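Local coordinates for ripening-associated protein (Musa acuminata, PDB 4PIT) that binds carbohydrate as a jacalin-type lectin, holding mannose sugars in two pockets of the chain, at residues S122-R127 and D133-Y138; G78-A81 and A86-L89; V66-E71 and K99-F104. The protein carries 1 engineered substitution. All blocks are in the same frame, centred on the assembly; numbering follows the deposited sequence.

Contact 1 (122-127 with 133-138) lies buried near the centre of the chain; contact 2 (78-81 with 86-89) is partly buried, close to the sugar, and contact 3 (66-71 with 99-104) is a small junction near the surface. Contacts 1 and 2 are antiparallel hairpins in different sheets of the beta-prism, and they touch where Ile135 CG2 packs on Leu89 CD1 at 3.5 Å. Contact 3 reaches the sheet of contact 2 through strand 100-104, the neighbour of 86-96, though the two contacts' centres are about 22 Å apart. Main-chain bonds hold both hairpins, with aromatic packing in contact 1 and small aliphatic packing in contact 2; in contact 3 a buried carboxylate meets a phenol.

Contact 1: S122-R127 and D133-Y138; sequences SGFFGR and DAIGVY. With MAN (alpha-D-mannopyranose), chain F.
Tyr138 and Phe125 meet on one face of an antiparallel beta hairpin, strands 118-128 and 134-140, within one sheet of the jacalin-type beta-prism. Phe125 turns its edge toward the face of Tyr138 in an offset edge-to-face pair, planes at 82°, with Phe125 CD1 and Tyr138 CE1 4.1 Å apart. Its CG is wedged between the backbone N and the carbonyl carbon (chi1 67°), which folds the ring back across the neighbouring strand. There Gly136, having no side chain, lets the ring lie on bare backbone: Gly136 CA sits 3.9 Å from the Phe125 ring centroid, a CH-pi contact over the face. Lys6 adds a cation-pi contact to the same ring. Tyr138 in turn presents its edge to the backbone of Gly123 and Phe124, while its hydroxyl bonds to Asp19. Beneath the Phe125 ring, Phe125 and Gly136 exchange two backbone hydrogen bonds, Phe125 N to Gly136 O at 3.1 Å and Gly136 N to Phe125 O at 2.7 Å. On the other face, that of Phe124, Ile135 and Val137, Phe124 CD1 packs on Ile135 CD1 at 3.7 Å.

Toward the sugar, Arg127 faces both Asp133 and Ala134, a classic beta bulge. Arg127 CB rests 3.9 Å from Asp133 CB, then the chain bends at chi3 (70°) and carries the guanidinium to the carbonyls of Gly14 and Gly15. Asp133 reaches beyond the hairpin into the glycan pocket, where both its oxygens accept from one mannose: O6 to Asp133 OD1 at 2.7 Å and O4 to Asp133 OD2 at 2.6 Å.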
ATOM      1  N   SER B 122       4.092  -3.934  11.537  1.00  8.22           N
ATOM      2  CA  SER B 122       4.244  -3.990  12.987  1.00  9.99           C
ATOM      3  C   SER B 122       2.924  -4.057  13.763  1.00 12.70           C
ATOM      4  O   SER B 122       2.955  -4.083  15.002  1.00 14.15           O
ATOM      5  CB  SER B 122       5.025  -2.770  13.460  1.00 12.00           C
ATOM      6  OG  SER B 122       4.356  -1.583  13.070  1.00 13.63           O
ATOM      7  N   GLY B 123       1.781  -4.076  13.077  1.00  9.22           N
ATOM      8  CA  GLY B 123       0.493  -4.143  13.740  1.00  9.00           C
ATOM      9  C   GLY B 123      -0.595  -4.109  12.684  1.00  9.36           C
ATOM     10  O   GLY B 123      -0.333  -3.870  11.498  1.00  9.48           O
ATOM     11  N   PHE B 124      -1.829  -4.299  13.138  1.00  8.40           N
ATOM     12  CA  PHE B 124      -2.988  -4.365  12.270  1.00  7.93           C
ATOM     13  C   PHE B 124      -4.115  -3.495  12.734  1.00  9.67           C
ATOM     14  O   PHE B 124      -4.295  -3.248  13.917  1.00  9.79           O
ATOM     15  CB  PHE B 124      -3.534  -5.814  12.222  1.00  9.11           C
ATOM     16  CG  PHE B 124      -2.621  -6.778  11.515  1.00 10.11           C
ATOM     17  CD1 PHE B 124      -2.602  -6.844  10.128  1.00 10.85           C
ATOM     18  CD2 PHE B 124      -1.814  -7.650  12.236  1.00 13.14           C
ATOM     19  CE1 PHE B 124      -1.772  -7.747   9.464  1.00 11.97           C
ATOM     20  CE2 PHE B 124      -0.991  -8.563  11.568  1.00 14.86           C
ATOM     21  CZ  PHE B 124      -0.988  -8.612  10.185  1.00 12.67           C
ATOM     22  N   PHE B 125      -4.931  -3.086  11.780  1.00  6.35           N
ATOM     23  CA  PHE B 125      -6.201  -2.408  12.045  1.00  6.92           C
ATOM     24  C   PHE B 125      -7.141  -2.834  10.913  1.00  8.25           C
ATOM     25  O   PHE B 125      -6.701  -3.477   9.954  1.00  8.84           O
ATOM     26  CB  PHE B 125      -6.053  -0.870  12.177  1.00  8.79           C
ATOM     27  CG  PHE B 125      -5.652  -0.137  10.924  1.00  8.29           C
ATOM     28  CD1 PHE B 125      -4.321  -0.106  10.512  1.00  9.02           C
ATOM     29  CD2 PHE B 125      -6.615   0.474  10.118  1.00 10.08           C
ATOM     30  CE1 PHE B 125      -3.947   0.577   9.337  1.00  9.31           C
ATOM     31  CE2 PHE B 125      -6.237   1.162   8.945  1.00 11.08           C
ATOM     32  CZ  PHE B 125      -4.903   1.195   8.560  1.00  9.62           C
ATOM     33  N   GLY B 126      -8.422  -2.527  11.037  1.00  8.68           N
ATOM     34  CA  GLY B 126      -9.365  -2.856   9.963  1.00  8.44           C
ATOM     35  C   GLY B 126     -10.780  -2.859  10.467  1.00  8.78           C
ATOM     36  O   GLY B 126     -11.129  -2.051  11.341  1.00  8.32           O
ATOM     37  N   ARG B 127     -11.628  -3.701   9.857  1.00  6.48           N
ATOM     38  CA  ARG B 127     -13.036  -3.775  10.248  1.00  7.47           C
ATOM     39  C   ARG B 127     -13.464  -5.228  10.141  1.00  9.30           C
ATOM     40  O   ARG B 127     -13.005  -5.951   9.251  1.00  8.47           O
ATOM     41  CB  ARG B 127     -13.928  -2.886   9.330  1.00  9.21           C
ATOM     42  CG  ARG B 127     -13.534  -1.391   9.324  1.00  8.68           C
ATOM     43  CD  ARG B 127     -14.508  -0.555   8.466  1.00 10.07           C
ATOM     44  NE  ARG B 127     -15.792  -0.487   9.141  1.00 12.05           N
ATOM     45  CZ  ARG B 127     -16.117   0.416  10.052  1.00 14.33           C
ATOM     46  NH1 ARG B 127     -17.299   0.365  10.643  1.00 14.03           N
ATOM     47  NH2 ARG B 127     -15.248   1.363  10.406  1.00 14.44           N
ATOM     48  N   ASP B 133     -14.238  -7.487   6.957  1.00  7.74           N
ATOM     49  CA  ASP B 133     -14.567  -6.390   6.053  1.00  6.59           C
ATOM     50  C   ASP B 133     -13.367  -5.680   5.508  1.00  9.68           C
ATOM     51  O   ASP B 133     -13.354  -5.336   4.324  1.00  9.61           O
ATOM     52  CB  ASP B 133     -15.441  -5.360   6.770  1.00  8.00           C
ATOM     53  CG  ASP B 133     -16.777  -5.939   7.191  1.00  9.85           C
ATOM     54  OD1 ASP B 133     -16.792  -6.794   8.122  1.00 10.70           O
ATOM     55  OD2 ASP B 133     -17.802  -5.606   6.541  1.00 11.62           O
ATOM     56  N   ALA B 134     -12.352  -5.427   6.367  1.00  8.59           N
ATOM     57  CA  ALA B 134     -11.204  -4.645   5.883  1.00  7.68           C
ATOM     58  C   ALA B 134      -9.990  -4.898   6.742  1.00  9.85           C
ATOM     59  O   ALA B 134     -10.107  -5.277   7.908  1.00  9.05           O
ATOM     60  CB  ALA B 134     -11.543  -3.158   5.900  1.00  7.68           C
ATOM     61  N   ILE B 135      -8.820  -4.658   6.161  1.00  7.67           N
ATOM     62  CA  ILE B 135      -7.559  -4.791   6.910  1.00  7.38           C
ATOM     63  C   ILE B 135      -6.575  -3.732   6.443  1.00  9.69           C
ATOM     64  O   ILE B 135      -6.498  -3.414   5.263  1.00  9.96           O
ATOM     65  CB  ILE B 135      -6.985  -6.234   6.788  1.00 10.40           C
ATOM     66  CG1 ILE B 135      -5.873  -6.457   7.847  1.00 12.63           C
ATOM     67  CG2 ILE B 135      -6.502  -6.535   5.357  1.00 11.81           C
ATOM     68  CD1 ILE B 135      -5.427  -7.982   8.023  1.00 17.55           C
ATOM     69  N   GLY B 136      -5.801  -3.217   7.393  1.00  7.76           N
ATOM     70  CA  GLY B 136      -4.705  -2.291   7.153  1.00  8.35           C
ATOM     71  C   GLY B 136      -3.577  -2.634   8.107  1.00  9.27           C
ATOM     72  O   GLY B 136      -3.718  -3.495   8.996  1.00  8.54           O
ATOM     73  N   VAL B 137      -2.423  -1.993   7.885  1.00  7.85           N
ATOM     74  CA  VAL B 137      -1.232  -2.298   8.681  1.00  7.07           C
ATOM     75  C   VAL B 137      -0.491  -1.072   9.157  1.00  8.46           C
ATOM     76  O   VAL B 137      -0.520  -0.017   8.518  1.00  9.08           O
ATOM     77  CB  VAL B 137      -0.233  -3.205   7.888  1.00  9.20           C
ATOM     78  CG1 VAL B 137      -0.795  -4.613   7.668  1.00  9.96           C
ATOM     79  CG2 VAL B 137       0.207  -2.593   6.574  1.00  9.67           C
ATOM     80  N   TYR B 138       0.173  -1.228  10.293  1.00  7.29           N
ATOM     81  CA  TYR B 138       1.183  -0.289  10.787  1.00  7.52           C
ATOM     82  C   TYR B 138       2.502  -0.700  10.197  1.00  9.75           C
ATOM     83  O   TYR B 138       2.732  -1.910  10.053  1.00  9.49           O
ATOM     84  CB  TYR B 138       1.304  -0.334  12.310  1.00  7.81           C
ATOM     85  CG  TYR B 138       0.149   0.311  13.035  1.00  7.61           C
ATOM     86  CD1 TYR B 138      -1.055  -0.369  13.220  1.00  7.71           C
ATOM     87  CD2 TYR B 138       0.281   1.570  13.604  1.00  9.17           C
ATOM     88  CE1 TYR B 138      -2.110   0.205  13.926  1.00  8.22           C
ATOM     89  CE2 TYR B 138      -0.761   2.153  14.323  1.00  9.40           C
ATOM     90  CZ  TYR B 138      -1.964   1.476  14.471  1.00  9.45           C
ATOM     91  OH  TYR B 138      -2.995   2.073  15.160  1.00 11.87           O
TER
HETATM   92  C1  MAN F   2     -22.608  -8.796   8.649  1.00 13.16           C
HETATM   93  C2  MAN F   2     -22.571  -7.498   9.444  1.00 12.80           C
HETATM   94  C3  MAN F   2     -22.073  -6.351   8.568  1.00 11.81           C
HETATM   95  C4  MAN F   2     -20.729  -6.706   7.933  1.00 10.94           C
HETATM   96  C5  MAN F   2     -20.824  -8.046   7.208  1.00 10.33           C
HETATM   97  C6  MAN F   2     -19.500  -8.530   6.675  1.00  9.59           C
HETATM   98  O2  MAN F   2     -21.679  -7.687  10.544  1.00 13.52           O
HETATM   99  O3  MAN F   2     -21.967  -5.147   9.317  1.00 13.05           O
HETATM  100  O4  MAN F   2     -20.381  -5.708   6.975  1.00  9.32           O
HETATM  101  O5  MAN F   2     -21.310  -9.074   8.096  1.00 11.57           O
HETATM  102  O6  MAN F   2     -18.572  -8.745   7.743  1.00 10.05           O

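Contact 2: G78-A81 and A86-L89; sequences GEVA and AVVL
With chi1 at 175° in both Val80 and Val87, each valine swings CG1 to the far side from its own nitrogen, and the two methyls run into each other across the hairpin: Val80 CG1 to Val87 CG1 is 3.5 Å, tighter than usual for two carbons. The pairing is diagonal, since Val80 stands directly opposite Leu89 in a non-hydrogen-bonded pair of strands 73-83 and 86-96, a beta hairpin of the beta-prism. Phe112 of strand 110-116 packs on both Val80 and Leu89. One step along, Ala81 and Val88 form the hydrogen-bonded pair. Ala81 N gives to Val88 O at 2.8 Å and Val88 N to Ala81 O at 2.9 Å, and these main-chain bonds set the register. Side chains of this pair lie on the other face, where Val88 touches Phe131.

Ala86 and Val88 belong to a glycan pocket and both touch bound mannose. These two side chains can offer the sugar only apolar surface, while in the same pocket Asp133 accepts hydrogen bonds from mannose.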
ATOM      1  N   GLY B  78      -4.201  -9.162  -1.624  1.00 10.80           N
ATOM      2  CA  GLY B  78      -5.442  -9.920  -1.651  1.00 10.73           C
ATOM      3  C   GLY B  78      -6.408  -9.336  -2.625  1.00 11.53           C
ATOM      4  O   GLY B  78      -6.000  -8.679  -3.591  1.00 10.51           O
ATOM      5  N   GLU B  79      -7.707  -9.596  -2.386  1.00 11.08           N
ATOM      6  CA  GLU B  79      -8.797  -9.143  -3.230  1.00 10.01           C
ATOM      7  C   GLU B  79      -9.938  -8.652  -2.396  1.00 11.99           C
ATOM      8  O   GLU B  79     -10.265  -9.285  -1.380  1.00 10.75           O
ATOM      9  CB  GLU B  79      -9.332 -10.288  -4.093  1.00 11.76           C
ATOM     10  CG  GLU B  79      -8.303 -10.963  -4.976  1.00 19.43           C
ATOM     11  CD  GLU B  79      -8.286 -10.492  -6.410  1.00 35.99           C
ATOM     12  OE1 GLU B  79      -9.246  -9.803  -6.822  1.00 25.32           O
ATOM     13  OE2 GLU B  79      -7.338 -10.863  -7.140  1.00 27.59           O
ATOM     14  N   VAL B  80     -10.521  -7.522  -2.802  1.00  9.85           N
ATOM     15  CA  VAL B  80     -11.724  -6.957  -2.171  1.00 10.01           C
ATOM     16  C   VAL B  80     -12.888  -7.441  -3.007  1.00 15.17           C
ATOM     17  O   VAL B  80     -12.936  -7.168  -4.216  1.00 14.83           O
ATOM     18  CB  VAL B  80     -11.665  -5.428  -2.043  1.00 11.84           C
ATOM     19  CG1 VAL B  80     -12.977  -4.888  -1.487  1.00 11.86           C
ATOM     20  CG2 VAL B  80     -10.485  -5.025  -1.152  1.00 11.60           C
ATOM     21  N   ALA B  81     -13.808  -8.189  -2.384  1.00 12.69           N
ATOM     22  CA  ALA B  81     -14.907  -8.834  -3.111  1.00 12.87           C
ATOM     23  C   ALA B  81     -16.254  -8.422  -2.619  1.00 13.78           C
ATOM     24  O   ALA B  81     -16.413  -7.991  -1.484  1.00 12.45           O
ATOM     25  CB  ALA B  81     -14.782 -10.335  -2.960  1.00 13.92           C
ATOM     26  N   ALA B  86     -22.043  -7.705   0.895  1.00 12.16           N
ATOM     27  CA  ALA B  86     -21.061  -6.957   1.673  1.00 11.57           C
ATOM     28  C   ALA B  86     -19.765  -6.832   0.885  1.00 13.46           C
ATOM     29  O   ALA B  86     -19.466  -7.689   0.043  1.00 14.29           O
ATOM     30  CB  ALA B  86     -20.793  -7.697   2.989  1.00 12.47           C
ATOM     31  N   VAL B  87     -18.998  -5.765   1.164  1.00  9.43           N
ATOM     32  CA  VAL B  87     -17.700  -5.537   0.537  1.00  9.48           C
ATOM     33  C   VAL B  87     -16.692  -6.030   1.560  1.00 11.24           C
ATOM     34  O   VAL B  87     -16.516  -5.385   2.605  1.00 10.67           O
ATOM     35  CB  VAL B  87     -17.514  -4.045   0.164  1.00 13.52           C
ATOM     36  CG1 VAL B  87     -16.093  -3.801  -0.372  1.00 13.08           C
ATOM     37  CG2 VAL B  87     -18.555  -3.624  -0.879  1.00 13.22           C
ATOM     38  N   VAL B  88     -16.046  -7.161   1.279  1.00  9.44           N
ATOM     39  CA  VAL B  88     -15.139  -7.775   2.259  1.00  8.80           C
ATOM     40  C   VAL B  88     -13.858  -8.262   1.603  1.00 10.11           C
ATOM     41  O   VAL B  88     -13.685  -8.152   0.383  1.00 11.06           O
ATOM     42  CB  VAL B  88     -15.866  -8.983   2.944  1.00 11.32           C
ATOM     43  CG1 VAL B  88     -17.149  -8.548   3.671  1.00 10.89           C
ATOM     44  CG2 VAL B  88     -16.150 -10.110   1.934  1.00 11.51           C
ATOM     45  N   LEU B  89     -12.941  -8.799   2.413  1.00  7.95           N
ATOM     46  CA  LEU B  89     -11.748  -9.402   1.843  1.00  7.99           C
ATOM     47  C   LEU B  89     -12.140 -10.758   1.300  1.00 10.06           C
ATOM     48  O   LEU B  89     -12.553 -11.646   2.063  1.00  9.77           O
ATOM     49  CB  LEU B  89     -10.647  -9.528   2.911  1.00  8.50           C
ATOM     50  CG  LEU B  89     -10.029  -8.201   3.336  1.00 14.74           C
ATOM     51  CD1 LEU B  89      -9.397  -8.363   4.669  1.00 16.97           C
ATOM     52  CD2 LEU B  89      -9.015  -7.697   2.273  1.00 18.23           C
TER

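Contact 3: V66-E71 and K99-F104; sequences VLQEGE and KAYGPF
Glu71 reaches across to Tyr101 with a fully stretched side chain. CB starts toward strand 100-104, with Glu71 CB about 3.3 Å from Gln68 O in the turn, and with chi1 at -170° CG stands opposite the backbone N. CG passes about 4.0 Å from Leu67 CD2, an apolar neighbour on its own segment. Because chi2 is also extended, CD is carried straight on toward the phenol, 3.7 Å from Tyr101 OH. Here the carboxylate splits its duties. OE1 turns back and accepts the backbone N-H of Gln68 through its anti lone pair, at 2.8 Å and nearly straight, while OE2 accepts a hydrogen bond from Tyr101 OH at 2.8 Å.

That first bond closes over a type II beta turn from Gln68 to Glu71, in which Gly70 takes the positive phi and Glu71 N bonds to Gln68 O at 3.0 Å. The turn sits in the loop that carries the chain from strand 61-66 in one sheet of the beta-prism to strand 73-83 in the next; strand 100-104 is an outermost strand of that second sheet.

Tyr101 approaches from the opposite direction. OE2 is met on its syn side, 15° out of the carboxylate plane, and lies at the edge of the phenol ring, whose plane is turned 38° from the carboxylate. Thr96 bonds to OE2 as well, and its hydroxyl also meets the backbone N of Lys99. Three hydrogen bonds thus grip this largely buried carboxylate and fix its rotation; they probably favour its charged form. Water 1 joins the two segments a second time, hydrogen-bonded to Tyr101 OH at 2.7 Å and to Val66 O at 2.7 Å.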
ATOM      1  N   VAL B  66       3.146 -18.734  11.358  1.00 11.93           N
ATOM      2  CA  VAL B  66       3.852 -18.678  12.635  1.00 11.62           C
ATOM      3  C   VAL B  66       5.239 -18.162  12.351  1.00 15.49           C
ATOM      4  O   VAL B  66       6.021 -18.840  11.661  1.00 16.91           O
ATOM      5  CB  VAL B  66       3.882 -20.064  13.350  1.00 14.63           C
ATOM      6  CG1 VAL B  66       4.509 -19.968  14.746  1.00 15.32           C
ATOM      7  CG2 VAL B  66       2.497 -20.683  13.446  1.00 15.12           C
ATOM      8  N   LEU B  67       5.551 -16.962  12.836  1.00 12.16           N
ATOM      9  CA  LEU B  67       6.853 -16.359  12.548  1.00 12.99           C
ATOM     10  C   LEU B  67       7.999 -17.033  13.291  1.00 19.47           C
ATOM     11  O   LEU B  67       7.973 -17.144  14.515  1.00 19.52           O
ATOM     12  CB  LEU B  67       6.840 -14.855  12.853  1.00 12.94           C
ATOM     13  CG  LEU B  67       5.777 -14.060  12.078  1.00 14.64           C
ATOM     14  CD1 LEU B  67       5.755 -12.589  12.563  1.00 13.73           C
ATOM     15  CD2 LEU B  67       6.028 -14.137  10.568  1.00 13.31           C
ATOM     16  N   GLN B  68       9.020 -17.434  12.533  1.00 18.00           N
ATOM     17  CA  GLN B  68      10.235 -18.018  13.118  1.00 20.48           C
ATOM     18  C   GLN B  68      11.125 -16.882  13.671  1.00 26.89           C
ATOM     19  O   GLN B  68      10.870 -15.695  13.408  1.00 22.39           O
ATOM     20  CB  GLN B  68      10.975 -18.848  12.060  1.00 21.66           C
ATOM     21  CG  GLN B  68      10.120 -19.992  11.509  1.00 34.68           C
ATOM     22  CD  GLN B  68      10.523 -20.412  10.119  1.00 53.59           C
ATOM     23  OE1 GLN B  68       9.846 -20.106   9.123  1.00 52.72           O
ATOM     24  NE2 GLN B  68      11.622 -21.144  10.021  1.00 34.10           N
ATOM     25  N   GLU B  69      12.176 -17.226  14.442  1.00 27.04           N
ATOM     26  CA  GLU B  69      13.085 -16.178  14.922  1.00 27.90           C
ATOM     27  C   GLU B  69      13.725 -15.544  13.690  1.00 28.70           C
ATOM     28  O   GLU B  69      14.086 -16.255  12.748  1.00 27.96           O
ATOM     29  CB  GLU B  69      14.146 -16.744  15.902  1.00 29.66           C
ATOM     30  CG  GLU B  69      14.945 -15.682  16.652  1.00 39.35           C
ATOM     31  CD  GLU B  69      14.180 -14.718  17.544  1.00 60.79           C
ATOM     32  OE1 GLU B  69      13.220 -15.154  18.221  1.00 56.28           O
ATOM     33  OE2 GLU B  69      14.563 -13.526  17.585  1.00 52.10           O
ATOM     34  N   GLY B  70      13.730 -14.219  13.659  1.00 25.28           N
ATOM     35  CA  GLY B  70      14.274 -13.454  12.541  1.00 24.32           C
ATOM     36  C   GLY B  70      13.365 -13.361  11.324  1.00 25.31           C
ATOM     37  O   GLY B  70      13.802 -12.914  10.262  1.00 24.33           O
ATOM     38  N   GLU B  71      12.101 -13.799  11.463  1.00 19.43           N
ATOM     39  CA  GLU B  71      11.143 -13.737  10.363  1.00 16.84           C
ATOM     40  C   GLU B  71      10.151 -12.633  10.651  1.00 17.28           C
ATOM     41  O   GLU B  71       9.651 -12.531  11.775  1.00 15.77           O
ATOM     42  CB  GLU B  71      10.424 -15.074  10.205  1.00 17.71           C
ATOM     43  CG  GLU B  71       9.583 -15.184   8.937  1.00 17.95           C
ATOM     44  CD  GLU B  71       8.852 -16.501   8.751  1.00 18.25           C
ATOM     45  OE1 GLU B  71       8.801 -17.303   9.715  1.00 16.92           O
ATOM     46  OE2 GLU B  71       8.310 -16.721   7.645  1.00 16.53           O
ATOM     47  N   LYS B  99       9.231 -16.504   3.165  1.00 17.43           N
ATOM     48  CA  LYS B  99       8.394 -17.083   2.122  1.00 18.05           C
ATOM     49  C   LYS B  99       7.056 -16.389   1.983  1.00 19.22           C
ATOM     50  O   LYS B  99       6.708 -15.543   2.790  1.00 17.73           O
ATOM     51  CB  LYS B  99       8.154 -18.576   2.382  1.00 22.31           C
ATOM     52  CG  LYS B  99       7.522 -18.888   3.709  1.00 22.96           C
ATOM     53  CD  LYS B  99       6.902 -20.280   3.619  1.00 33.91           C
ATOM     54  CE  LYS B  99       6.924 -20.999   4.934  1.00 47.72           C
ATOM     55  N   ALA B 100       6.297 -16.820   0.981  1.00 16.69           N
ATOM     56  CA  ALA B 100       4.948 -16.340   0.715  1.00 15.36           C
ATOM     57  C   ALA B 100       3.916 -17.271   1.361  1.00 17.47           C
ATOM     58  O   ALA B 100       4.079 -18.507   1.377  1.00 16.53           O
ATOM     59  CB  ALA B 100       4.717 -16.252  -0.778  1.00 16.94           C
ATOM     60  N   TYR B 101       2.831 -16.677   1.881  1.00 12.91           N
ATOM     61  CA  TYR B 101       1.752 -17.428   2.505  1.00 12.28           C
ATOM     62  C   TYR B 101       0.460 -17.078   1.829  1.00 16.04           C
ATOM     63  O   TYR B 101       0.165 -15.889   1.607  1.00 16.98           O
ATOM     64  CB  TYR B 101       1.657 -17.124   4.014  1.00 12.54           C
ATOM     65  CG  TYR B 101       2.872 -17.539   4.826  1.00 14.80           C
ATOM     66  CD1 TYR B 101       3.981 -16.709   4.926  1.00 16.45           C
ATOM     67  CD2 TYR B 101       2.893 -18.752   5.520  1.00 17.61           C
ATOM     68  CE1 TYR B 101       5.094 -17.071   5.674  1.00 19.52           C
ATOM     69  CE2 TYR B 101       4.002 -19.117   6.291  1.00 16.82           C
ATOM     70  CZ  TYR B 101       5.097 -18.264   6.367  1.00 24.17           C
ATOM     71  OH  TYR B 101       6.222 -18.569   7.104  1.00 26.91           O
ATOM     72  N   GLY B 102      -0.322 -18.106   1.508  1.00 13.05           N
ATOM     73  CA  GLY B 102      -1.588 -17.884   0.848  1.00 14.10           C
ATOM     74  C   GLY B 102      -1.440 -17.484  -0.606  1.00 19.45           C
ATOM     75  O   GLY B 102      -0.482 -17.887  -1.279  1.00 20.59           O
ATOM     76  N   PRO B 103      -2.365 -16.669  -1.114  1.00 16.05           N
ATOM     77  CA  PRO B 103      -3.519 -16.081  -0.414  1.00 15.27           C
ATOM     78  C   PRO B 103      -4.557 -17.126  -0.033  1.00 16.70           C
ATOM     79  O   PRO B 103      -4.642 -18.207  -0.639  1.00 18.40           O
ATOM     80  CB  PRO B 103      -4.074 -15.087  -1.447  1.00 18.18           C
ATOM     81  CG  PRO B 103      -3.685 -15.683  -2.775  1.00 23.19           C
ATOM     82  CD  PRO B 103      -2.305 -16.206  -2.518  1.00 18.96           C
ATOM     83  N   PHE B 104      -5.342 -16.797   0.987  1.00 12.47           N
ATOM     84  CA  PHE B 104      -6.420 -17.637   1.503  1.00 11.36           C
ATOM     85  C   PHE B 104      -7.723 -16.970   1.185  1.00 13.33           C
ATOM     86  O   PHE B 104      -7.850 -15.744   1.308  1.00 12.33           O
ATOM     87  CB  PHE B 104      -6.237 -17.822   3.018  1.00 11.89           C
ATOM     88  CG  PHE B 104      -4.867 -18.335   3.358  1.00 12.44           C
ATOM     89  CD1 PHE B 104      -4.483 -19.627   3.002  1.00 14.99           C
ATOM     90  CD2 PHE B 104      -3.931 -17.504   3.965  1.00 14.24           C
ATOM     91  CE1 PHE B 104      -3.178 -20.083   3.262  1.00 16.44           C
ATOM     92  CE2 PHE B 104      -2.644 -17.976   4.270  1.00 16.55           C
ATOM     93  CZ  PHE B 104      -2.293 -19.270   3.946  1.00 15.26           C
TER
HETATM   94  O   HOH W   1       6.863 -19.932   9.348  1.00 54.32           O